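Acyl-CoA-binding domain-containing protein 1 (Oryza sativa Japonica Group, PDB 5H3G) binds medium- and long-chain acyl-CoA esters with high affinity and may play a role in the biosynthesis of phospholipids. Local coordinates at residues Lys18-Ser23 with Gln84-Ala89; Asn28-Tyr33 with Arg57-Ala62; Gly34-Ala39 with Ser76-Lys81. All coordinates share one frame; numbering follows the deposited sequence. Where two conformers were deposited one is given.

Overall arrangement
The chain is an all-helical acyl-CoA-binding domain of four helices, 4-17, 26-41, 57-64 and 71-92. Contact 1 joins the loop after helix 4-17 to helix 71-92 and encloses the other two contacts along the chain. Contacts 2 and 3 share helix 26-41, and their segments alternate in sequence; contacts 1 and 3 share helix 71-92. Contact 3 lies closest to the middle of the chain. Its centre is about 11 Å from that of contact 2 and about 15 Å from that of contact 1. Contacts 1 and 2 are about 16 Å apart, centre to centre. Contacts 2 and 3 pack residues assigned to the acyl-CoA site by similarity and so probably help to shape it.

Contact 1. Residues Lys18-Ser23 with Gln84-Ala89; sequences KTLPES and QLLEEA
L20 and L86 bring the two backbones nearest each other, with CA atoms 6.6 Å apart, where the irregular segment 18-23 passes alongside the helical segment 84-89. L20 carries most of the contact. With chi1 at -67°, its CG lies opposite the carbonyl carbon, and the methyls beyond it come nearer the helix than CB does. The CD2 methyl does most of the touching. CD2 of L20 lies 3.7 Å from the backbone O of L85 and 3.9 Å from CD2 of L86. CD2 of L20 also meets CB of A89 at 4.1 Å. One branch of L20 thus touches three residues from little more than one helical turn. The other branch, CD1, joins CD2 against CB of L85, and the side chains of L20 and L85 cross at about a right angle.

Two smaller touches flank L20. On the N-terminal side, OG1 of T19 lies 3.5 Å from CD2 of L86. The methyl offers no polar partner, so this is a van der Waals touch; the hydroxyl is hydrogen-bonded to O of K16 in helix 4-17. On the C-terminal side, CD of P21 packs on CB of A89 at 3.9 Å. The interface is therefore held by apolar packing. It is small and lies at the surface.

K18, assigned to the acyl-CoA site by similarity, belongs to the same loop, but its CB points away from 84-89 and K18 does not touch that segment. The contact lays the loop between helices 4-17 and 26-41 against the C-terminal part of helix 71-92. L86 also touches Y13 and K16 of helix 4-17, while L85 packs on N28 and L32 of helix 26-41.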
loop_
_atom_site.group_PDB
_atom_site.type_symbol
_atom_site.label_atom_id
_atom_site.label_comp_id
_atom_site.label_asym_id
_atom_site.label_seq_id
_atom_site.Cartn_x
_atom_site.Cartn_y
_atom_site.Cartn_z
ATOM N N LYS A 18 -1.445 -9.642 5.275
ATOM C CA LYS A 18 -0.400 -10.546 5.752
ATOM C C LYS A 18 -0.545 -11.948 5.179
ATOM O O LYS A 18 0.436 -12.708 5.151
ATOM C CB LYS A 18 -0.428 -10.643 7.281
ATOM C CG LYS A 18 -0.346 -9.334 8.046
ATOM C CD LYS A 18 -0.445 -9.614 9.550
ATOM C CE LYS A 18 -0.562 -8.346 10.365
ATOM N NZ LYS A 18 -0.590 -8.661 11.825
ATOM N N THR A 19 -1.756 -12.329 4.760
ATOM C CA THR A 19 -2.005 -13.666 4.231
ATOM C C THR A 19 -1.650 -13.799 2.761
ATOM O O THR A 19 -1.719 -14.907 2.223
ATOM C CB THR A 19 -3.468 -14.077 4.423
ATOM O OG1 THR A 19 -4.305 -13.324 3.531
ATOM C CG2 THR A 19 -3.901 -13.838 5.861
ATOM N N LEU A 20 -1.279 -12.713 2.097
ATOM C CA LEU A 20 -0.851 -12.844 0.719
ATOM C C LEU A 20 0.430 -13.676 0.662
ATOM O O LEU A 20 1.258 -13.623 1.579
ATOM C CB LEU A 20 -0.628 -11.466 0.099
ATOM C CG LEU A 20 -1.895 -10.628 -0.066
ATOM C CD1 LEU A 20 -1.524 -9.202 -0.455
ATOM C CD2 LEU A 20 -2.815 -11.274 -1.117
ATOM N N PRO A 21 0.598 -14.485 -0.384
ATOM C CA PRO A 21 1.810 -15.310 -0.482
ATOM C C PRO A 21 3.082 -14.480 -0.401
ATOM O O PRO A 21 3.152 -13.339 -0.864
ATOM C CB PRO A 21 1.676 -15.977 -1.853
ATOM C CG PRO A 21 0.204 -15.965 -2.140
ATOM C CD PRO A 21 -0.349 -14.738 -1.487
ATOM N N GLU A 22 4.112 -15.084 0.196
ATOM C CA GLU A 22 5.422 -14.452 0.203
ATOM C C GLU A 22 5.902 -14.166 -1.213
ATOM O O GLU A 22 6.681 -13.229 -1.426
ATOM C CB GLU A 22 6.421 -15.348 0.942
ATOM C CG GLU A 22 7.733 -14.666 1.294
ATOM C CD GLU A 22 7.551 -13.506 2.258
ATOM O OE1 GLU A 22 6.609 -13.548 3.083
ATOM O OE2 GLU A 22 8.349 -12.545 2.186
ATOM N N SER A 23 5.423 -14.934 -2.192
ATOM C CA SER A 23 5.858 -14.798 -3.575
ATOM C C SER A 23 5.148 -13.674 -4.312
ATOM O O SER A 23 5.396 -13.493 -5.510
ATOM C CB SER A 23 5.647 -16.120 -4.320
ATOM O OG SER A 23 4.271 -16.437 -4.404
ATOM N N GLN A 84 -8.258 -6.856 -4.373
ATOM C CA GLN A 84 -7.951 -7.446 -5.673
ATOM C C GLN A 84 -6.878 -8.520 -5.543
ATOM O O GLN A 84 -7.017 -9.627 -6.081
ATOM C CB GLN A 84 -7.513 -6.356 -6.646
ATOM C CG GLN A 84 -7.186 -6.880 -8.024
ATOM C CD GLN A 84 -6.711 -5.787 -8.955
ATOM O OE1 GLN A 84 -6.402 -4.672 -8.519
ATOM N NE2 GLN A 84 -6.649 -6.097 -10.242
ATOM N N LEU A 85 -5.805 -8.217 -4.811
ATOM C CA LEU A 85 -4.729 -9.190 -4.639
ATOM C C LEU A 85 -5.207 -10.431 -3.893
ATOM O O LEU A 85 -4.792 -11.554 -4.212
ATOM C CB LEU A 85 -3.557 -8.533 -3.902
ATOM C CG LEU A 85 -2.747 -7.603 -4.805
ATOM C CD1 LEU A 85 -1.897 -6.678 -3.978
ATOM C CD2 LEU A 85 -1.870 -8.407 -5.745
ATOM N N LEU A 86 -6.074 -10.249 -2.891
ATOM C CA LEU A 86 -6.607 -11.392 -2.150
ATOM C C LEU A 86 -7.451 -12.281 -3.051
ATOM O O LEU A 86 -7.391 -13.516 -2.956
ATOM C CB LEU A 86 -7.436 -10.907 -0.964
ATOM C CG LEU A 86 -6.636 -10.369 0.225
ATOM C CD1 LEU A 86 -7.564 -9.542 1.102
ATOM C CD2 LEU A 86 -6.000 -11.482 1.038
ATOM N N GLU A 87 -8.233 -11.675 -3.938
ATOM C CA GLU A 87 -9.018 -12.469 -4.871
ATOM C C GLU A 87 -8.122 -13.167 -5.883
ATOM O O GLU A 87 -8.366 -14.321 -6.251
ATOM C CB GLU A 87 -10.053 -11.581 -5.553
ATOM C CG GLU A 87 -11.166 -11.198 -4.583
ATOM C CD GLU A 87 -11.795 -12.426 -3.911
ATOM O OE1 GLU A 87 -12.379 -13.258 -4.633
ATOM O OE2 GLU A 87 -11.689 -12.569 -2.672
ATOM N N GLU A 88 -7.055 -12.501 -6.312
ATOM C CA GLU A 88 -6.133 -13.138 -7.244
ATOM C C GLU A 88 -5.373 -14.280 -6.576
ATOM O O GLU A 88 -5.145 -15.325 -7.202
ATOM C CB GLU A 88 -5.189 -12.079 -7.823
ATOM C CG GLU A 88 -5.912 -11.101 -8.774
ATOM C CD GLU A 88 -5.105 -9.848 -9.086
ATOM O OE1 GLU A 88 -5.286 -9.266 -10.185
ATOM O OE2 GLU A 88 -4.315 -9.424 -8.233
ATOM N N ALA A 89 -5.005 -14.121 -5.297
ATOM C CA ALA A 89 -4.316 -15.194 -4.583
ATOM C C ALA A 89 -5.222 -16.401 -4.421
ATOM O O ALA A 89 -4.787 -17.543 -4.593
ATOM C CB ALA A 89 -3.830 -14.705 -3.218
#

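Contact 2. Residues Asn28-Tyr33 with Arg57-Ala62; sequences NKLILY and RAKWDA
L30 meets three residues of the facing helix, A58, K59 and A62. CD2 of L30 lies 3.7 Å from the backbone N of K59 and also touches CG of that lysine. CD1 of L30 reaches CB of A58 at 4.0 Å. The backbone takes part as well: O of L30 is 3.3 Å from CB of A62. Here the CA atoms of L30 and A62 are 6.0 Å apart, and the small alanine side chain suits this closeness. The two helical segments cross at -51°, with their axes 8.6 Å apart at the closest point. This joins helix 26-41 to the short helix 57-64 of the four-helix acyl-CoA-binding fold. Y33 and K59, which meet across this junction, are both assigned to the acyl-CoA site by similarity. One turn after L30, Y33, its CG anti to the backbone N (chi1 172°), presents its ring to K59. The lysine chain runs across one face of the ring at about a right angle to the tyrosine. CG of K59 sits over the ring centre, 4.1 Å from the centroid of the Y33 ring, in a CH-pi contact. An alanine in place of Y33 would probably leave the K59 chain without its aromatic support and freer to turn. CB of K59 comes closer to the rim, 3.5 Å from CE2 of Y33.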
loop_
_atom_site.group_PDB
_atom_site.type_symbol
_atom_site.label_atom_id
_atom_site.label_comp_id
_atom_site.label_asym_id
_atom_site.label_seq_id
_atom_site.Cartn_x
_atom_site.Cartn_y
_atom_site.Cartn_z
ATOM N N ASN A 28 3.575 -5.321 -6.884
ATOM C CA ASN A 28 2.374 -5.128 -6.088
ATOM C C ASN A 28 2.708 -4.783 -4.647
ATOM O O ASN A 28 2.017 -3.958 -4.041
ATOM C CB ASN A 28 1.505 -6.379 -6.188
ATOM C CG ASN A 28 1.093 -6.641 -7.609
ATOM O OD1 ASN A 28 1.777 -7.360 -8.339
ATOM N ND2 ASN A 28 0.007 -5.993 -8.041
ATOM N N LYS A 29 3.781 -5.366 -4.096
ATOM C CA LYS A 29 4.211 -4.982 -2.757
ATOM C C LYS A 29 4.511 -3.490 -2.692
ATOM O O LYS A 29 4.187 -2.823 -1.700
ATOM C CB LYS A 29 5.440 -5.794 -2.335
ATOM C CG LYS A 29 5.120 -7.264 -2.105
ATOM C CD LYS A 29 6.262 -7.969 -1.383
ATOM C CE LYS A 29 6.005 -9.466 -1.305
ATOM N NZ LYS A 29 7.091 -10.213 -0.591
ATOM N N LEU A 30 5.100 -2.939 -3.758
ATOM C CA LEU A 30 5.429 -1.515 -3.767
ATOM C C LEU A 30 4.172 -0.659 -3.825
ATOM O O LEU A 30 4.096 0.382 -3.162
ATOM C CB LEU A 30 6.355 -1.198 -4.943
ATOM C CG LEU A 30 7.809 -1.640 -4.807
ATOM C CD1 LEU A 30 8.509 -1.577 -6.149
ATOM C CD2 LEU A 30 8.517 -0.744 -3.765
ATOM N N ILE A 31 3.184 -1.081 -4.617
ATOM C CA ILE A 31 1.923 -0.346 -4.681
ATOM C C ILE A 31 1.263 -0.308 -3.309
ATOM O O ILE A 31 0.799 0.744 -2.852
ATOM C CB ILE A 31 1.001 -0.965 -5.744
ATOM C CG1 ILE A 31 1.524 -0.630 -7.143
ATOM C CG2 ILE A 31 -0.436 -0.477 -5.563
ATOM C CD1 ILE A 31 0.977 -1.517 -8.219
ATOM N N LEU A 32 1.229 -1.452 -2.620
ATOM C CA LEU A 32 0.639 -1.488 -1.286
ATOM C C LEU A 32 1.436 -0.634 -0.312
ATOM O O LEU A 32 0.853 0.065 0.529
ATOM C CB LEU A 32 0.558 -2.929 -0.770
ATOM C CG LEU A 32 -0.382 -3.868 -1.527
ATOM C CD1 LEU A 32 -0.543 -5.178 -0.781
ATOM C CD2 LEU A 32 -1.719 -3.166 -1.725
ATOM N N TYR A 33 2.765 -0.690 -0.397
ATOM C CA TYR A 33 3.594 0.117 0.491
ATOM C C TYR A 33 3.246 1.591 0.349
ATOM O O TYR A 33 2.993 2.279 1.342
ATOM C CB TYR A 33 5.086 -0.132 0.210
ATOM C CG TYR A 33 6.007 0.817 0.968
ATOM C CD1 TYR A 33 6.425 0.531 2.266
ATOM C CD2 TYR A 33 6.431 2.015 0.392
ATOM C CE1 TYR A 33 7.256 1.418 2.965
ATOM C CE2 TYR A 33 7.241 2.906 1.084
ATOM C CZ TYR A 33 7.654 2.597 2.357
ATOM O OH TYR A 33 8.475 3.492 3.018
ATOM N N ARG A 57 14.976 3.563 -3.109
ATOM C CA ARG A 57 14.348 4.532 -4.007
ATOM C C ARG A 57 12.994 4.035 -4.507
ATOM O O ARG A 57 12.055 4.825 -4.650
ATOM C CB ARG A 57 15.278 4.868 -5.183
ATOM C CG ARG A 57 14.609 5.664 -6.319
ATOM C CD ARG A 57 15.580 6.051 -7.453
ATOM N NE ARG A 57 16.247 7.320 -7.174
ATOM C CZ ARG A 57 16.689 8.165 -8.102
ATOM N NH1 ARG A 57 16.552 7.885 -9.392
ATOM N NH2 ARG A 57 17.268 9.293 -7.737
ATOM N N ALA A 58 12.870 2.734 -4.783
ATOM C CA ALA A 58 11.608 2.209 -5.294
ATOM C C ALA A 58 10.463 2.429 -4.311
ATOM O O ALA A 58 9.358 2.809 -4.720
ATOM C CB ALA A 58 11.753 0.721 -5.628
ATOM N N LYS A 59 10.694 2.167 -3.021
ATOM C CA LYS A 59 9.666 2.414 -2.013
ATOM C C LYS A 59 9.315 3.894 -1.935
ATOM O O LYS A 59 8.138 4.266 -1.908
ATOM C CB LYS A 59 10.127 1.910 -0.645
ATOM C CG LYS A 59 10.036 0.402 -0.479
ATOM C CD LYS A 59 10.479 -0.039 0.917
ATOM C CE LYS A 59 10.054 -1.477 1.189
ATOM N NZ LYS A 59 10.540 -1.984 2.510
ATOM N N TRP A 60 10.330 4.758 -1.883
ATOM C CA TRP A 60 10.054 6.190 -1.824
ATOM C C TRP A 60 9.252 6.640 -3.042
ATOM O O TRP A 60 8.268 7.382 -2.915
ATOM C CB TRP A 60 11.367 6.955 -1.716
ATOM C CG TRP A 60 11.203 8.429 -1.469
ATOM C CD1 TRP A 60 11.333 9.070 -0.271
ATOM C CD2 TRP A 60 10.918 9.447 -2.440
ATOM N NE1 TRP A 60 11.133 10.417 -0.430
ATOM C CE2 TRP A 60 10.873 10.677 -1.750
ATOM C CE3 TRP A 60 10.683 9.439 -3.820
ATOM C CZ2 TRP A 60 10.609 11.887 -2.395
ATOM C CZ3 TRP A 60 10.430 10.642 -4.458
ATOM C CH2 TRP A 60 10.389 11.848 -3.743
ATOM N N ASP A 61 9.626 6.154 -4.227
ATOM C CA ASP A 61 8.905 6.507 -5.447
ATOM C C ASP A 61 7.451 6.056 -5.388
ATOM O O ASP A 61 6.552 6.764 -5.856
ATOM C CB ASP A 61 9.595 5.893 -6.666
ATOM C CG ASP A 61 10.847 6.653 -7.084
ATOM O OD1 ASP A 61 11.080 7.785 -6.608
ATOM O OD2 ASP A 61 11.608 6.114 -7.913
ATOM N N ALA A 62 7.192 4.873 -4.820
ATOM C CA ALA A 62 5.816 4.405 -4.738
ATOM C C ALA A 62 4.991 5.311 -3.839
ATOM O O ALA A 62 3.804 5.543 -4.090
ATOM C CB ALA A 62 5.784 2.962 -4.222
#

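Contact 3. Residues Gly34-Ala39 with Ser76-Lys81; sequences GLYKQA and SDYITK
L35 overlaps one side of helix 71-92 and meets D77, Y78 and K81. The two methyls of L35 divide the work. CD2 of L35 lies 3.6 Å from CB of D77. CD1 of L35 lies 3.7 Å from the backbone N of Y78 and also touches CG of K81. The leucine crosses the side chains of D77 and K81 at about a right angle. At the base of the side chain, CB of L35 packs on CB of Y78 at 3.9 Å. This is also where the backbones come nearest, with the CA atoms of L35 and Y78 5.4 Å apart.

The next residue brings two aromatic rings together. Y36 and Y78 lie side by side and point the same way. The edge of the Y36 ring is turned toward the face of Y78, with centroids 5.8 Å apart and planes at 62°. CD1 of Y36 lies over that face, while CB of Y36 is 4.0 Å from CE1 of Y78. The Y78 ring also meets F10 of helix 4-17, so residues from two other helices help to fix its position.

The segments run roughly antiparallel, at 150°, with their axes 8.8 Å apart at closest approach. A glycerol, probably from the crystallisation liquor, lies about 4 Å from the side chain of Y36. L35, Y36 and Y78 are assigned to acyl-CoA binding by similarity. The T-shaped tyrosine pair thus belongs to the antiparallel packing of helices 26-41 and 71-92 and is consistent with a place in the ligand site of the acyl-CoA-binding protein fold.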
loop_
_atom_site.group_PDB
_atom_site.type_symbol
_atom_site.label_atom_id
_atom_site.label_comp_id
_atom_site.label_asym_id
_atom_site.label_seq_id
_atom_site.Cartn_x
_atom_site.Cartn_y
_atom_site.Cartn_z
ATOM N N GLY A 34 3.210 2.092 -0.883
ATOM C CA GLY A 34 2.979 3.518 -1.058
ATOM C C GLY A 34 1.640 3.959 -0.506
ATOM O O GLY A 34 1.540 4.997 0.157
ATOM N N LEU A 35 0.592 3.177 -0.767
ATOM C CA LEU A 35 -0.731 3.531 -0.273
ATOM C C LEU A 35 -0.805 3.401 1.240
ATOM O O LEU A 35 -1.476 4.197 1.901
ATOM C CB LEU A 35 -1.797 2.662 -0.932
ATOM C CG LEU A 35 -2.049 2.995 -2.395
ATOM C CD1 LEU A 35 -2.880 1.883 -3.016
ATOM C CD2 LEU A 35 -2.767 4.319 -2.422
ATOM N N TYR A 36 -0.126 2.405 1.817
ATOM C CA TYR A 36 -0.146 2.269 3.265
ATOM C C TYR A 36 0.515 3.465 3.936
ATOM O O TYR A 36 -0.010 4.010 4.913
ATOM C CB TYR A 36 0.554 0.977 3.682
ATOM C CG TYR A 36 0.411 0.697 5.162
ATOM C CD1 TYR A 36 -0.704 0.047 5.655
ATOM C CD2 TYR A 36 1.384 1.111 6.063
ATOM C CE1 TYR A 36 -0.839 -0.220 7.018
ATOM C CE2 TYR A 36 1.256 0.869 7.417
ATOM C CZ TYR A 36 0.138 0.198 7.896
ATOM O OH TYR A 36 0.008 -0.057 9.243
ATOM N N LYS A 37 1.686 3.869 3.439
ATOM C CA LYS A 37 2.318 5.091 3.931
ATOM C C LYS A 37 1.380 6.285 3.801
ATOM O O LYS A 37 1.161 7.033 4.763
ATOM C CB LYS A 37 3.610 5.350 3.167
ATOM C CG LYS A 37 4.685 4.278 3.364
ATOM C CD LYS A 37 5.056 4.138 4.833
ATOM C CE LYS A 37 5.579 5.435 5.447
ATOM N NZ LYS A 37 6.254 5.138 6.753
ATOM N N GLN A 38 0.851 6.501 2.601
ATOM C CA GLN A 38 -0.013 7.658 2.370
ATOM C C GLN A 38 -1.233 7.634 3.282
ATOM O O GLN A 38 -1.620 8.667 3.845
ATOM C CB GLN A 38 -0.445 7.692 0.907
ATOM C CG GLN A 38 -1.156 8.985 0.551
ATOM C CD GLN A 38 -0.222 10.183 0.566
ATOM O OE1 GLN A 38 1.003 10.049 0.478
ATOM N NE2 GLN A 38 -0.802 11.376 0.685
ATOM N N ALA A 39 -1.829 6.455 3.462
ATOM C CA ALA A 39 -3.043 6.312 4.265
ATOM C C ALA A 39 -2.804 6.631 5.735
ATOM O O ALA A 39 -3.656 7.238 6.390
ATOM C CB ALA A 39 -3.584 4.892 4.125
ATOM N N SER A 76 -8.903 4.058 1.170
ATOM C CA SER A 76 -9.777 3.536 0.135
ATOM C C SER A 76 -9.005 2.728 -0.896
ATOM O O SER A 76 -9.346 1.574 -1.192
ATOM C CB SER A 76 -10.486 4.713 -0.557
ATOM O OG SER A 76 -11.090 5.548 0.393
ATOM N N ASP A 77 -7.997 3.348 -1.494
ATOM C CA ASP A 77 -7.253 2.683 -2.551
ATOM C C ASP A 77 -6.533 1.466 -2.015
ATOM O O ASP A 77 -6.535 0.414 -2.654
ATOM C CB ASP A 77 -6.255 3.639 -3.174
ATOM C CG ASP A 77 -6.921 4.736 -3.928
ATOM O OD1 ASP A 77 -7.998 4.465 -4.488
ATOM O OD2 ASP A 77 -6.379 5.856 -3.936
ATOM N N TYR A 78 -5.894 1.602 -0.849
ATOM C CA TYR A 78 -5.198 0.466 -0.245
ATOM C C TYR A 78 -6.137 -0.727 -0.128
ATOM O O TYR A 78 -5.796 -1.849 -0.526
ATOM C CB TYR A 78 -4.635 0.866 1.130
ATOM C CG TYR A 78 -3.999 -0.304 1.852
ATOM C CD1 TYR A 78 -2.675 -0.638 1.621
ATOM C CD2 TYR A 78 -4.747 -1.100 2.713
ATOM C CE1 TYR A 78 -2.086 -1.738 2.270
ATOM C CE2 TYR A 78 -4.175 -2.199 3.358
ATOM C CZ TYR A 78 -2.850 -2.507 3.119
ATOM O OH TYR A 78 -2.283 -3.611 3.742
ATOM N N ILE A 79 -7.341 -0.487 0.392
ATOM C CA ILE A 79 -8.324 -1.553 0.555
ATOM C C ILE A 79 -8.657 -2.185 -0.792
ATOM O O ILE A 79 -8.694 -3.413 -0.917
ATOM C CB ILE A 79 -9.586 -1.020 1.256
ATOM C CG1 ILE A 79 -9.278 -0.734 2.728
ATOM C CG2 ILE A 79 -10.717 -2.030 1.163
ATOM C CD1 ILE A 79 -10.265 0.224 3.368
ATOM N N THR A 80 -8.897 -1.364 -1.822
ATOM C CA THR A 80 -9.267 -1.946 -3.113
ATOM C C THR A 80 -8.116 -2.745 -3.706
ATOM O O THR A 80 -8.339 -3.808 -4.299
ATOM C CB THR A 80 -9.757 -0.876 -4.099
ATOM O OG1 THR A 80 -8.709 0.044 -4.445
ATOM C CG2 THR A 80 -10.928 -0.115 -3.511
ATOM N N LYS A 81 -6.877 -2.278 -3.540
ATOM C CA LYS A 81 -5.743 -3.036 -4.072
ATOM C C LYS A 81 -5.549 -4.349 -3.325
ATOM O O LYS A 81 -5.278 -5.387 -3.946
ATOM C CB LYS A 81 -4.460 -2.199 -3.997
ATOM C CG LYS A 81 -4.472 -0.972 -4.908
ATOM C CD LYS A 81 -4.522 -1.374 -6.372
ATOM C CE LYS A 81 -4.540 -0.157 -7.278
ATOM N NZ LYS A 81 -3.576 0.872 -6.819
#